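Exo-arabinanase (Penicillium chrysogenum, PDB 3A72) hydrolyses alpha-1,5-linked L-arabinan as an exo-acting glycosidase, probably releasing arabinobiose from the chain end. Local coordinates at residues V196-Y201 and Y222-F227; S166-R169 and G175-M178; F235-R240 and S266-V271; G137-A140 and G145-P148; V209-K212 and Y218-V221. All coordinates share one frame; numbering follows the deposited sequence.

Contact 1: V196-Y201 and Y222-F227. With AHR (alpha-L-arabinofuranose), chain B.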
# COMPACT_ATOMS: atom_id res chain seq x y z
N VAL A 196 8.11 7.03 -12.60
CA VAL A 196 7.02 7.74 -13.22
C VAL A 196 7.26 9.24 -13.04
O VAL A 196 7.24 9.75 -11.90
CB VAL A 196 5.64 7.32 -12.68
CG1 VAL A 196 4.56 8.18 -13.34
CG2 VAL A 196 5.39 5.85 -12.91
N THR A 197 7.51 9.92 -14.15
CA THR A 197 7.65 11.36 -14.22
C THR A 197 6.83 11.88 -15.39
O THR A 197 6.67 11.17 -16.40
CB THR A 197 9.10 11.82 -14.38
OG1 THR A 197 9.54 11.52 -15.68
CG2 THR A 197 10.05 11.14 -13.40
N TYR A 198 6.36 13.11 -15.25
CA TYR A 198 5.57 13.78 -16.34
C TYR A 198 6.12 15.18 -16.55
O TYR A 198 6.62 15.83 -15.63
CB TYR A 198 4.06 13.81 -15.97
CG TYR A 198 3.44 12.45 -16.06
CD1 TYR A 198 3.17 11.89 -17.31
CD2 TYR A 198 3.13 11.66 -14.97
CE1 TYR A 198 2.63 10.63 -17.45
CE2 TYR A 198 2.59 10.42 -15.09
CZ TYR A 198 2.32 9.91 -16.33
OH TYR A 198 1.78 8.65 -16.42
N PRO A 199 5.97 15.66 -17.80
CA PRO A 199 6.56 16.96 -18.14
C PRO A 199 5.78 18.17 -17.78
O PRO A 199 6.23 19.26 -18.10
CB PRO A 199 6.69 16.82 -19.67
CG PRO A 199 5.54 15.93 -20.06
CD PRO A 199 5.48 14.92 -18.97
N THR A 200 4.61 18.04 -17.15
CA THR A 200 3.88 19.17 -16.62
C THR A 200 4.13 19.27 -15.14
O THR A 200 3.88 18.30 -14.41
CB THR A 200 2.39 19.00 -16.88
OG1 THR A 200 2.17 18.74 -18.26
CG2 THR A 200 1.61 20.24 -16.47
N TYR A 201 4.63 20.43 -14.66
CA TYR A 201 5.03 20.55 -13.26
C TYR A 201 3.95 20.17 -12.26
O TYR A 201 4.20 19.53 -11.24
CB TYR A 201 5.55 21.99 -13.03
CG TYR A 201 5.94 22.18 -11.54
CD1 TYR A 201 7.17 21.70 -11.11
CD2 TYR A 201 5.05 22.79 -10.65
CE1 TYR A 201 7.50 21.86 -9.76
CE2 TYR A 201 5.41 22.93 -9.32
CZ TYR A 201 6.62 22.48 -8.89
OH TYR A 201 6.97 22.62 -7.55
N TYR A 222 -1.18 3.30 -10.00
CA TYR A 222 -0.94 4.55 -9.30
C TYR A 222 -2.11 5.49 -9.55
O TYR A 222 -2.92 5.29 -10.45
CB TYR A 222 0.34 5.18 -9.78
CG TYR A 222 0.53 5.48 -11.25
CD1 TYR A 222 0.42 6.76 -11.76
CD2 TYR A 222 0.89 4.46 -12.12
CE1 TYR A 222 0.63 7.03 -13.11
CE2 TYR A 222 1.15 4.73 -13.46
CZ TYR A 222 1.02 6.00 -13.95
OH TYR A 222 1.31 6.21 -15.28
N GLU A 223 -2.21 6.53 -8.69
CA GLU A 223 -3.08 7.66 -8.99
C GLU A 223 -2.29 8.65 -9.81
O GLU A 223 -1.12 8.94 -9.51
CB GLU A 223 -3.67 8.32 -7.73
CG GLU A 223 -2.61 8.96 -6.82
CD GLU A 223 -3.16 9.65 -5.59
OE1 GLU A 223 -4.32 9.36 -5.16
OE2 GLU A 223 -2.39 10.50 -5.05
N TYR A 224 -2.89 9.20 -10.85
CA TYR A 224 -2.21 10.18 -11.72
C TYR A 224 -2.90 11.53 -11.44
O TYR A 224 -3.86 11.88 -12.12
CB TYR A 224 -2.21 9.73 -13.17
CG TYR A 224 -1.53 10.65 -14.13
CD1 TYR A 224 -0.87 11.83 -13.78
CD2 TYR A 224 -1.53 10.37 -15.47
CE1 TYR A 224 -0.26 12.65 -14.66
CE2 TYR A 224 -0.96 11.25 -16.41
CZ TYR A 224 -0.33 12.37 -15.98
OH TYR A 224 0.17 13.22 -16.93
N GLY A 225 -2.35 12.30 -10.50
CA GLY A 225 -2.85 13.66 -10.28
C GLY A 225 -2.45 14.55 -11.43
O GLY A 225 -1.27 14.67 -11.80
N SER A 226 -3.43 15.25 -12.03
CA SER A 226 -3.17 16.18 -13.10
C SER A 226 -4.41 17.04 -13.31
O SER A 226 -5.54 16.63 -13.02
CB SER A 226 -2.86 15.44 -14.40
OG SER A 226 -2.48 16.30 -15.48
N PHE A 227 -4.17 18.23 -13.91
CA PHE A 227 -5.24 19.00 -14.52
C PHE A 227 -5.63 18.44 -15.88
O PHE A 227 -6.73 18.78 -16.42
CB PHE A 227 -4.85 20.49 -14.72
CG PHE A 227 -4.74 21.25 -13.39
CD1 PHE A 227 -5.92 21.63 -12.70
CD2 PHE A 227 -3.51 21.58 -12.82
CE1 PHE A 227 -5.86 22.31 -11.49
CE2 PHE A 227 -3.47 22.28 -11.64
CZ PHE A 227 -4.62 22.66 -10.99
O5 AHR B . -0.70 12.97 1.74
C5 AHR B . 0.40 12.50 0.89
C4 AHR B . -0.05 12.54 -0.54
O4 AHR B . -1.05 11.53 -0.71
C3 AHR B . 1.06 12.21 -1.52
O3 AHR B . 1.75 13.42 -1.90
C2 AHR B . 0.27 11.59 -2.70
O2 AHR B . 1.00 10.58 -3.40
C1 AHR B . -1.01 11.06 -2.07
O1 AHR B . -2.18 11.66 -2.70
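Tyr198 lies flat against Tyr224 and meets Tyr222 with its hydroxyl, so one ring from the loop 196-201 engages two from the strand end 222-225. The Tyr198 and Tyr224 rings form an offset stack, their planes only 9° apart and their centroids 4.0 Å apart. The displacement carries Tyr224 CZ over the middle of the Tyr198 ring, while Tyr224 OH overhangs the CB side and comes within 3.3 Å of Tyr198 CD1. In return, Tyr198 CE2 sits above the centre of the Tyr224 ring. Tyr224 reaches across because its CG is anti to the backbone N (chi1 -179°), and its hydroxyl is hydrogen-bonded to Asp203. At the far end of Tyr198, its OH is hydrogen-bonded to Tyr222 OH at 2.7 Å, each oxygen lying at the edge of the other's ring and near its plane. Arg240 reaches both hydroxyls, NH2 bonding Tyr198 and NE bonding Tyr222, so the guanidinium closes the pair into a polar cluster within a mostly buried contact. Val196 CG1 also packs 4.1 Å from Tyr222 CE1. Between the two strand tyrosines the chain points Glu223 the other way, and its OE2 accepts a 2.6 Å hydrogen bond from O1 of the bound arabinofuranose. Val196 ends the last strand, 193-196, of one propeller blade, Tyr222 and Tyr224 lie on strand 218-225 of the next, and Pro205 of strand 204-212 packs against Val196, Tyr198 and Tyr222.

Contact 2: S166-R169 and G175-M178. With AHR (alpha-L-arabinofuranose), chain B.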
# COMPACT_ATOMS: atom_id res chain seq x y z
N SER A 166 6.67 7.39 -3.40
CA SER A 166 6.41 8.67 -4.00
C SER A 166 7.46 9.69 -3.52
O SER A 166 7.83 9.65 -2.34
CB SER A 166 5.03 9.17 -3.65
OG SER A 166 4.03 8.21 -3.94
N ASP A 167 7.90 10.57 -4.41
CA ASP A 167 9.05 11.41 -4.14
C ASP A 167 8.79 12.83 -4.58
O ASP A 167 8.49 13.05 -5.77
CB ASP A 167 10.26 10.84 -4.87
CG ASP A 167 11.59 11.40 -4.51
OD1 ASP A 167 11.64 12.29 -3.61
OD2 ASP A 167 12.61 10.96 -5.08
N GLN A 168 8.93 13.80 -3.70
CA GLN A 168 8.86 15.19 -4.04
C GLN A 168 10.25 15.87 -4.05
O GLN A 168 10.32 17.10 -4.24
CB GLN A 168 7.93 15.96 -3.10
CG GLN A 168 6.45 15.58 -3.29
CD GLN A 168 5.51 16.48 -2.55
OE1 GLN A 168 5.67 17.77 -2.56
NE2 GLN A 168 4.50 15.99 -2.02
N ARG A 169 11.33 15.13 -3.88
CA ARG A 169 12.62 15.77 -3.73
C ARG A 169 13.14 16.42 -5.02
O ARG A 169 13.94 17.36 -4.93
CB ARG A 169 13.66 14.79 -3.17
CG ARG A 169 13.42 14.40 -1.76
CD ARG A 169 14.24 13.24 -1.23
NE ARG A 169 13.98 12.07 -2.07
CZ ARG A 169 14.55 10.89 -1.90
NH1 ARG A 169 15.33 10.61 -0.88
NH2 ARG A 169 14.32 10.03 -2.85
N GLY A 175 6.18 18.35 -9.54
CA GLY A 175 5.45 18.43 -8.31
C GLY A 175 5.69 17.20 -7.45
O GLY A 175 5.91 17.28 -6.24
N GLN A 176 5.56 16.01 -8.07
CA GLN A 176 5.84 14.73 -7.44
C GLN A 176 6.20 13.74 -8.54
O GLN A 176 5.68 13.84 -9.65
CB GLN A 176 4.68 14.24 -6.58
CG GLN A 176 4.99 13.01 -5.73
CD GLN A 176 3.86 12.67 -4.80
OE1 GLN A 176 2.88 11.96 -5.27
NE2 GLN A 176 3.91 13.07 -3.61
N THR A 177 7.02 12.76 -8.21
CA THR A 177 7.30 11.60 -9.04
C THR A 177 7.08 10.35 -8.25
O THR A 177 6.84 10.38 -7.03
CB THR A 177 8.75 11.62 -9.58
OG1 THR A 177 9.61 11.39 -8.48
CG2 THR A 177 9.04 12.94 -10.28
N MET A 178 7.22 9.17 -8.89
CA MET A 178 7.38 7.93 -8.15
C MET A 178 8.70 7.28 -8.59
O MET A 178 9.10 7.37 -9.78
CB MET A 178 6.23 6.97 -8.34
CG MET A 178 4.92 7.55 -7.78
SD MET A 178 3.47 6.55 -8.15
CE MET A 178 3.53 6.61 -9.93
O5 AHR B . -0.70 12.97 1.74
C5 AHR B . 0.40 12.50 0.89
C4 AHR B . -0.05 12.54 -0.54
O4 AHR B . -1.05 11.53 -0.71
C3 AHR B . 1.06 12.21 -1.52
O3 AHR B . 1.75 13.42 -1.90
C2 AHR B . 0.27 11.59 -2.70
O2 AHR B . 1.00 10.58 -3.40
C1 AHR B . -1.01 11.06 -2.07
O1 AHR B . -2.18 11.66 -2.70
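Asp167 and Thr177 face each other as an antiparallel hydrogen-bonded pair: Asp167 N gives a 2.8 Å bond to Thr177 O, and Thr177 N a nearly straight one of 2.9 Å to Asp167 O. Thr177 places OG1 between its backbone N and carbonyl carbon (chi1 70°), which brings that oxygen to 3.7 Å from Asp167 CB; Glu194 holds the hydroxyl. The Asp167 carboxylate turns to its own chain, toward Arg169 two residues on. Arg169 grips it side-on, NE to OD1 and NH2 to OD2, and OD1 also accepts from Arg169 N on the opposite face of its plane, making an Asx turn. These bonds shape the start of the loop that follows strand 160-167, in a beta hairpin with strand 177-183 at the middle of a four-stranded propeller blade. Ser166 and Met178 share the other face as a non-hydrogen-bonded pair. Ser166 OG turns to Glu151 and Met207 N, whereas Met178, bent at its last torsion, leads off toward Pro205 and Tyr222. Past the strands, the extended chains of Gln168 and Gln176 meet at an angle, their amide planes 56° apart. Gln168 CG rests 3.4 Å from Gly175 O, and Gln176 CG lies 3.5 Å from Asp167 O. With CG anti to the backbone N (chi1 -171°), Gln176 carries its amide to the O2 and O3 side of the bound arabinofuranose, in the glycan pocket that also includes Ser166 and Gln168.

Contact 3: F235-R240 and S266-V271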
# COMPACT_ATOMS: atom_id res chain seq x y z
N PHE A 235 -7.49 12.66 -9.94
CA PHE A 235 -6.55 11.58 -9.61
C PHE A 235 -7.01 10.26 -10.21
O PHE A 235 -7.12 9.25 -9.49
CB PHE A 235 -6.39 11.45 -8.09
CG PHE A 235 -5.74 12.62 -7.40
CD1 PHE A 235 -4.39 12.65 -7.26
CD2 PHE A 235 -6.49 13.62 -6.83
CE1 PHE A 235 -3.73 13.69 -6.55
CE2 PHE A 235 -5.87 14.66 -6.16
CZ PHE A 235 -4.51 14.65 -5.98
N PRO A 236 -7.21 10.17 -11.52
CA PRO A 236 -7.61 8.87 -12.13
C PRO A 236 -6.56 7.82 -11.93
O PRO A 236 -5.35 8.07 -11.90
CB PRO A 236 -7.72 9.21 -13.61
CG PRO A 236 -6.78 10.38 -13.78
CD PRO A 236 -6.98 11.22 -12.54
N LEU A 237 -7.03 6.57 -11.85
CA LEU A 237 -6.11 5.45 -11.76
C LEU A 237 -5.51 5.14 -13.13
O LEU A 237 -6.20 5.08 -14.16
CB LEU A 237 -6.81 4.19 -11.22
CG LEU A 237 -7.42 4.37 -9.83
CD1 LEU A 237 -7.84 2.99 -9.32
CD2 LEU A 237 -6.52 5.10 -8.86
N TYR A 238 -4.19 4.92 -13.11
CA TYR A 238 -3.39 4.52 -14.27
C TYR A 238 -2.56 3.32 -13.89
O TYR A 238 -2.26 3.09 -12.72
CB TYR A 238 -2.42 5.66 -14.71
CG TYR A 238 -3.01 6.67 -15.65
CD1 TYR A 238 -4.07 7.49 -15.29
CD2 TYR A 238 -2.50 6.80 -16.93
CE1 TYR A 238 -4.58 8.40 -16.19
CE2 TYR A 238 -3.01 7.73 -17.86
CZ TYR A 238 -4.05 8.52 -17.48
OH TYR A 238 -4.59 9.45 -18.33
N TYR A 239 -2.15 2.53 -14.90
CA TYR A 239 -1.21 1.47 -14.67
C TYR A 239 -0.20 1.41 -15.80
O TYR A 239 -0.39 1.90 -16.91
CB TYR A 239 -1.89 0.16 -14.49
CG TYR A 239 -2.94 -0.34 -15.46
CD1 TYR A 239 -2.60 -1.15 -16.55
CD2 TYR A 239 -4.26 -0.03 -15.27
CE1 TYR A 239 -3.57 -1.62 -17.42
CE2 TYR A 239 -5.23 -0.54 -16.11
CZ TYR A 239 -4.90 -1.33 -17.18
OH TYR A 239 -5.93 -1.84 -17.95
N ARG A 240 0.92 0.78 -15.45
CA ARG A 240 2.01 0.44 -16.37
C ARG A 240 2.27 -1.04 -16.22
O ARG A 240 2.16 -1.62 -15.15
CB ARG A 240 3.24 1.27 -16.07
CG ARG A 240 3.09 2.71 -16.49
CD ARG A 240 4.18 3.60 -16.00
NE ARG A 240 3.94 5.01 -16.31
CZ ARG A 240 4.83 5.87 -16.74
NH1 ARG A 240 6.10 5.55 -16.97
NH2 ARG A 240 4.46 7.14 -16.90
N SER A 266 -8.04 8.08 -6.99
CA SER A 266 -7.22 8.14 -5.78
C SER A 266 -6.77 6.76 -5.28
O SER A 266 -7.48 5.74 -5.38
CB SER A 266 -7.90 8.87 -4.65
OG SER A 266 -8.15 10.23 -4.97
N SER A 267 -5.55 6.76 -4.70
CA SER A 267 -5.08 5.75 -3.79
C SER A 267 -5.45 4.32 -4.15
O SER A 267 -6.22 3.67 -3.44
CB SER A 267 -5.53 6.07 -2.37
OG SER A 267 -6.91 5.91 -2.16
N PRO A 268 -4.88 3.81 -5.22
CA PRO A 268 -5.25 2.45 -5.67
C PRO A 268 -4.61 1.36 -4.84
O PRO A 268 -3.57 1.51 -4.20
CB PRO A 268 -4.66 2.41 -7.09
CG PRO A 268 -3.42 3.27 -6.99
CD PRO A 268 -3.84 4.41 -6.10
N TYR A 269 -5.21 0.17 -4.95
CA TYR A 269 -4.58 -1.06 -4.51
C TYR A 269 -4.90 -2.11 -5.56
O TYR A 269 -6.01 -2.13 -6.09
CB TYR A 269 -5.06 -1.47 -3.09
CG TYR A 269 -3.95 -2.23 -2.36
CD1 TYR A 269 -3.13 -1.55 -1.46
CD2 TYR A 269 -3.67 -3.58 -2.58
CE1 TYR A 269 -2.11 -2.19 -0.80
CE2 TYR A 269 -2.63 -4.21 -1.95
CZ TYR A 269 -1.86 -3.52 -1.05
OH TYR A 269 -0.80 -4.10 -0.39
N ALA A 270 -3.97 -2.99 -5.87
CA ALA A 270 -4.18 -4.05 -6.87
C ALA A 270 -3.63 -5.38 -6.33
O ALA A 270 -2.56 -5.40 -5.72
CB ALA A 270 -3.46 -3.75 -8.16
N VAL A 271 -4.33 -6.44 -6.64
CA VAL A 271 -3.96 -7.82 -6.33
C VAL A 271 -4.37 -8.71 -7.53
O VAL A 271 -5.09 -8.27 -8.41
CB VAL A 271 -4.63 -8.32 -5.03
CG1 VAL A 271 -4.09 -7.55 -3.85
CG2 VAL A 271 -6.14 -8.28 -5.12
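Ser266 N donates a 2.9 Å hydrogen bond to Phe235 O, with 161° at the hydrogen, and Leu237 continues the contact two residues further on. The Leu237 side chain starts at a distance: its CB is still 5.0 Å from Pro268 CB. CG, set anti to the carbonyl carbon (chi1 -59°), brings the branch point closer, to 4.4 Å from the same Pro268 CB. The two methyls then make the contact. CD1 reaches Pro268 CB at 3.9 Å. CD2 goes deeper, lying 3.7 Å from both Pro268 CB and Ser266 O and also touching CG and CD of the proline; the two side chains run antiparallel alongside each other. At the other end Ser266 OG lies 3.8 Å from Phe235 CB, beside a ring that leads away toward the arabinofuranose. These residues come just before strands 237-242 and 269-273 of adjacent propeller blades, or at their start. Val284 of strand 281-285 also packs on Leu237. The two segments are thus joined by one backbone bond and van der Waals packing; Ser267 N, next along, bonds Glu223 OE1, consistent with second-shell positioning of that sugar-binding carboxylate.

Contact 4: G137-A140 and G145-P148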
# COMPACT_ATOMS: atom_id res chain seq x y z
N GLY A 137 13.27 12.72 3.34
CA GLY A 137 12.95 13.95 2.67
C GLY A 137 12.42 14.99 3.63
O GLY A 137 12.57 14.93 4.87
N GLY A 138 11.76 15.98 3.05
CA GLY A 138 11.29 17.18 3.73
C GLY A 138 9.90 17.08 4.29
O GLY A 138 9.42 16.02 4.71
N GLU A 139 9.29 18.26 4.40
CA GLU A 139 8.07 18.50 5.17
C GLU A 139 6.93 17.60 4.68
O GLU A 139 6.66 17.51 3.48
CB GLU A 139 7.71 19.96 4.99
CG GLU A 139 6.37 20.39 5.58
CD GLU A 139 5.98 21.78 5.22
OE1 GLU A 139 6.93 22.59 4.93
OE2 GLU A 139 4.79 22.14 5.18
N ALA A 140 6.25 16.96 5.65
CA ALA A 140 5.21 15.95 5.39
C ALA A 140 3.87 16.56 5.07
O ALA A 140 2.86 16.25 5.70
CB ALA A 140 5.14 15.04 6.58
N GLY A 145 6.66 22.15 -4.23
CA GLY A 145 7.82 22.86 -3.73
C GLY A 145 8.45 22.27 -2.53
O GLY A 145 9.64 22.51 -2.27
N LEU A 146 7.66 21.53 -1.75
CA LEU A 146 8.19 20.78 -0.63
C LEU A 146 8.85 19.50 -1.16
O LEU A 146 8.66 19.09 -2.30
CB LEU A 146 7.06 20.45 0.34
CG LEU A 146 6.30 21.67 0.85
CD1 LEU A 146 5.26 21.21 1.87
CD2 LEU A 146 7.22 22.71 1.41
N THR A 147 9.68 18.87 -0.27
CA THR A 147 10.46 17.72 -0.69
C THR A 147 10.23 16.43 0.10
O THR A 147 11.18 15.66 0.25
CB THR A 147 11.96 18.10 -0.64
OG1 THR A 147 12.31 18.47 0.69
CG2 THR A 147 12.29 19.23 -1.60
N PRO A 148 9.02 16.10 0.57
CA PRO A 148 8.84 14.82 1.27
C PRO A 148 8.97 13.59 0.36
O PRO A 148 8.86 13.65 -0.87
CB PRO A 148 7.38 14.91 1.78
CG PRO A 148 6.70 15.81 0.74
CD PRO A 148 7.76 16.84 0.47
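Leu146 lays its two methyls against the carboxylate of Glu139. CD1 is 3.5 Å from Glu139 CD and equally close to OE2, and CD2 lies 3.5 Å from OE1, so the branch of the leucine straddles the end of the acid. Glu139 gets there with CG anti to the backbone N (chi1 173°) and the rest of the chain stretched out. Its charge is met from outside the pair, by a salt bridge from OE2 to Arg141 NH1; Leu146 also touches Arg141, so it lies against both partners of the salt bridge. The backbone oxygen of Glu139 presses on Pro148: ring carbons CB and CG are both 3.2 Å from Glu139 O and CD is barely farther, a snug fit in which the carbonyl meets three carbons of the ring at once. The nearest atoms of the Pro148 side chain and a bound arabinofuranose are about 6 Å apart. Gly138 N donates a hydrogen bond of 2.9 Å to Thr147 O. It is almost straight at the hydrogen, 177°, yet the donor stands above the carbonyl plane, 68° out of it. Gly137 CA touches the same oxygen, and Thr147 OG1 lies 3.5 Å from Gly138 CA; with glycines here, no side chain comes between the backbones. The contact pinches the base of the loop between strand 129-137, the last of one propeller blade, and strand 149-157, the first of the next. Thr114 of strand 114-121 bonds Gly138 O and packs on Pro148.

Contact 5: V209-K212 and Y218-V221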
# COMPACT_ATOMS: atom_id res chain seq x y z
N VAL A 209 1.44 0.84 -6.26
CA VAL A 209 1.16 -0.48 -5.74
C VAL A 209 1.39 -1.47 -6.89
O VAL A 209 0.98 -1.18 -8.02
CB VAL A 209 -0.26 -0.58 -5.15
CG1 VAL A 209 -0.62 -2.02 -4.78
CG2 VAL A 209 -0.42 0.34 -3.95
N VAL A 210 2.02 -2.61 -6.62
CA VAL A 210 2.41 -3.54 -7.70
C VAL A 210 1.85 -4.91 -7.38
O VAL A 210 1.86 -5.36 -6.22
CB VAL A 210 3.93 -3.60 -7.84
CG1 VAL A 210 4.34 -4.52 -8.97
CG2 VAL A 210 4.50 -2.22 -8.08
N THR A 211 1.42 -5.62 -8.40
CA THR A 211 1.11 -7.06 -8.28
C THR A 211 1.69 -7.78 -9.49
O THR A 211 1.56 -7.34 -10.64
CB THR A 211 -0.39 -7.29 -8.08
OG1 THR A 211 -0.60 -8.68 -7.73
CG2 THR A 211 -1.26 -7.03 -9.26
N LYS A 212 2.30 -8.95 -9.26
CA LYS A 212 2.85 -9.76 -10.32
C LYS A 212 1.77 -10.63 -10.96
O LYS A 212 0.98 -11.30 -10.28
CB LYS A 212 3.97 -10.64 -9.77
CG LYS A 212 4.77 -11.31 -10.87
CD LYS A 212 5.95 -12.11 -10.30
CE LYS A 212 6.85 -12.63 -11.43
NZ LYS A 212 7.94 -13.44 -10.85
N TYR A 218 4.46 -7.45 -14.51
CA TYR A 218 4.11 -6.75 -13.29
C TYR A 218 3.14 -5.66 -13.64
O TYR A 218 3.35 -4.89 -14.60
CB TYR A 218 5.34 -6.17 -12.59
CG TYR A 218 6.29 -7.22 -12.08
CD1 TYR A 218 6.30 -7.60 -10.73
CD2 TYR A 218 7.19 -7.86 -12.94
CE1 TYR A 218 7.19 -8.55 -10.27
CE2 TYR A 218 8.07 -8.82 -12.46
CZ TYR A 218 8.08 -9.18 -11.15
OH TYR A 218 8.95 -10.13 -10.70
N PHE A 219 2.07 -5.58 -12.85
CA PHE A 219 1.01 -4.56 -12.93
C PHE A 219 1.29 -3.50 -11.87
O PHE A 219 1.19 -3.78 -10.68
CB PHE A 219 -0.33 -5.24 -12.74
CG PHE A 219 -1.54 -4.37 -12.78
CD1 PHE A 219 -2.18 -4.15 -14.01
CD2 PHE A 219 -2.07 -3.75 -11.67
CE1 PHE A 219 -3.29 -3.34 -14.07
CE2 PHE A 219 -3.20 -2.96 -11.73
CZ PHE A 219 -3.82 -2.75 -12.94
N TYR A 220 1.70 -2.34 -12.33
CA TYR A 220 2.09 -1.19 -11.49
C TYR A 220 0.98 -0.18 -11.57
O TYR A 220 0.79 0.41 -12.66
CB TYR A 220 3.44 -0.68 -12.01
CG TYR A 220 4.02 0.56 -11.38
CD1 TYR A 220 5.12 0.47 -10.51
CD2 TYR A 220 3.54 1.82 -11.64
CE1 TYR A 220 5.66 1.61 -9.93
CE2 TYR A 220 4.07 2.95 -11.08
CZ TYR A 220 5.13 2.85 -10.23
OH TYR A 220 5.64 4.02 -9.73
N VAL A 221 0.24 0.06 -10.51
CA VAL A 221 -0.90 0.95 -10.50
C VAL A 221 -0.57 2.16 -9.62
O VAL A 221 0.17 2.09 -8.65
CB VAL A 221 -2.17 0.21 -10.06
CG1 VAL A 221 -2.18 -0.14 -8.57
CG2 VAL A 221 -3.46 0.97 -10.45
O HOH W 1 9.45 -12.45 -8.69
O HOH W 2 10.13 -11.48 -12.71
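Backbone hydrogen bonds pair Val209 with Val221 and Thr211 with Phe219, two in each pair, between strands running at 163° to one another. The bond from Val209 N to Val221 O is 3.0 Å long, and its return from Val221 N to Val209 O, at 2.9 Å, is almost linear at 177°. Between the two pairs, Val210 CA makes a close CA-H...O contact of 3.2 Å with Phe219 O. Apolar contacts occupy both faces. Val221 CG1 rests 3.9 Å from Val209 CB, while on the Val210 side CG2 of that valine touches Tyr220 CD1 at 3.7 Å and its CG1 lies at the edge of the Tyr218 ring. The CH-pi contact comes at the strand end: Lys212, extended throughout with CG anti to the backbone N (chi1 -169°), runs over the Tyr218 ring, CG 4.0 Å from its centroid. Solvent completes this end. One water accepts from Lys212 NZ at 2.8 Å and is also bonded to Tyr218 OH; a second, bonded to the same hydroxyl at 2.7 Å, takes a weak bond from NZ. Such a regular antiparallel hairpin forms the first two strands of a four-stranded blade in the six-bladed, sialidase-like beta-propeller.

How the contacts relate
From the N terminus, contact 4 comes first, closing the short loop that passes from strand 129-137 to strand 149-157 in the following blade. Contact 2 next closes the hairpin of strands 160-167 and 177-183; Gln168 N probably bonds Pro148 O, joining it to contact 4. Contact 1 then spans residues 196 to 227 and encloses contact 5, the hairpin within that span, with which it shares strand 218-225. Contact 3 follows last, tying strand 237-242 of the same blade to the segment that opens the next. No two contacts cross. Contacts 1 and 2 both reach the bound arabinofuranose, and contacts 3 and 5 meet where Arg240 N probably bonds Tyr220 O.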